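Local coordinates for hypothetical NUDIX hydrolase (Listeria monocytogenes, PDB 3SON), which probably hydrolyses a nucleoside diphosphate linked to another moiety, as a metal-dependent member of the NUDIX (MutT) family, at the calcium ion site. Residues are numbered along the deposited sequence; one frame, centred on the assembly and turned at random.

The calcium ion site. Residues 37-38, 52-53, 56-57, 109. With CA (calcium ion), chain B.
The calcium lies in the catalytic metal site of the NUDIX box, whose helix 46-58 carries the family's REXXEE signature as Arg52, Glu53, Glu56 and Glu57; calcium probably stands in for the magnesium or manganese that these hydrolases usually employ, and may derive from crystallisation. Strand 36-39 supplies a backbone ligand, the carbonyl O of Ala37, 2.3 Å from the calcium ion. Both coordinating glutamates have CG anti to the carbonyl carbon, but diverge beyond it. Glu53 bends at chi2 (-73°) and binds through OE1 alone of its carboxylate oxygens, 2.3 Å from the calcium ion. Glu57 instead runs on extended (chi2 -164°) and offers OE2 at a longer 2.7 Å from the calcium ion. That same OE2 accepts the N-H of Ala37 from above the carboxylate plane, so one strand residue both binds the ion and steadies its ligand. With waters 1 and 2 the ligands seen give a geometry between square pyramidal and trigonal bipyramidal, though others may be unseen. Water 1 is held by OE1 of extended, second-shell Glu56, 3.1 Å from its O. Arg52 NH1 bridges two carboxylates, 2.8 Å from Glu53 OE2 and 3.1 Å from Glu56 OE2, which lies in plane at the guanidinium edge. The first bridge helps fix the non-coordinating OE2 of Glu53 and the second steadies Glu56; together they probably temper the local negative charge. Glu109, from a loop, approaches without direct coordination, its OE2 4.9 Å from the calcium ion.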
loop_
_atom_site.group_PDB
_atom_site.type_symbol
_atom_site.label_atom_id
_atom_site.label_comp_id
_atom_site.label_asym_id
_atom_site.label_seq_id
_atom_site.Cartn_x
_atom_site.Cartn_y
_atom_site.Cartn_z
ATOM N N ALA A 37 15.042 0.841 3.549
ATOM C CA ALA A 37 13.828 1.004 4.396
ATOM C C ALA A 37 14.239 1.297 5.819
ATOM O O ALA A 37 15.266 0.770 6.301
ATOM C CB ALA A 37 12.957 -0.260 4.360
ATOM N N GLY A 38 13.447 2.079 6.523
ATOM C CA GLY A 38 13.732 2.317 7.922
ATOM C C GLY A 38 12.690 3.158 8.584
ATOM O O GLY A 38 11.959 3.865 7.917
ATOM N N ARG A 52 19.110 9.681 6.188
ATOM C CA ARG A 52 19.866 8.875 7.162
ATOM C C ARG A 52 19.917 7.420 6.769
ATOM O O ARG A 52 21.011 6.819 6.809
ATOM C CB ARG A 52 19.298 9.016 8.573
ATOM C CG ARG A 52 20.146 8.267 9.641
ATOM C CD ARG A 52 19.589 8.385 11.087
ATOM N NE ARG A 52 18.133 8.257 11.127
ATOM C CZ ARG A 52 17.473 7.112 10.978
ATOM N NH1 ARG A 52 18.142 5.948 10.842
ATOM N NH2 ARG A 52 16.136 7.115 10.964
ATOM N N GLU A 53 18.754 6.866 6.399
ATOM C CA GLU A 53 18.644 5.428 6.089
ATOM C C GLU A 53 19.423 5.111 4.831
ATOM O O GLU A 53 20.025 4.027 4.710
ATOM C CB GLU A 53 17.189 5.005 5.941
ATOM C CG GLU A 53 16.470 5.037 7.264
ATOM C CD GLU A 53 16.879 3.882 8.224
ATOM O OE1 GLU A 53 17.372 2.842 7.734
ATOM O OE2 GLU A 53 16.620 4.010 9.453
ATOM N N GLU A 56 23.034 5.062 5.841
ATOM C CA GLU A 56 23.368 3.899 6.615
ATOM C C GLU A 56 23.469 2.683 5.683
ATOM O O GLU A 56 24.427 1.922 5.739
ATOM C CB GLU A 56 22.327 3.623 7.724
ATOM C CG GLU A 56 22.232 4.708 8.820
ATOM C CD GLU A 56 21.183 4.406 9.921
ATOM O OE1 GLU A 56 20.387 3.445 9.747
ATOM O OE2 GLU A 56 21.159 5.133 10.969
ATOM N N GLU A 57 22.509 2.523 4.789
ATOM C CA GLU A 57 22.474 1.280 4.016
ATOM C C GLU A 57 23.441 1.219 2.846
ATOM O O GLU A 57 23.852 0.119 2.465
ATOM C CB GLU A 57 21.043 0.986 3.544
ATOM C CG GLU A 57 20.066 0.748 4.698
ATOM C CD GLU A 57 18.780 0.096 4.258
ATOM O OE1 GLU A 57 18.772 -0.550 3.177
ATOM O OE2 GLU A 57 17.760 0.225 4.973
ATOM N N GLU A 109 23.473 -6.165 6.641
ATOM C CA GLU A 109 22.083 -6.591 6.453
ATOM C C GLU A 109 21.830 -7.159 5.041
ATOM O O GLU A 109 20.895 -7.909 4.880
ATOM C CB GLU A 109 21.139 -5.391 6.668
ATOM C CG GLU A 109 19.706 -5.823 6.960
ATOM C CD GLU A 109 18.849 -4.702 7.540
ATOM O OE1 GLU A 109 19.171 -4.212 8.647
ATOM O OE2 GLU A 109 17.848 -4.327 6.891
HETATM CA CA CA B . 17.200 0.519 7.551
HETATM O O HOH W 1 18.586 0.953 9.135
HETATM O O HOH W 2 15.351 -0.897 8.854
#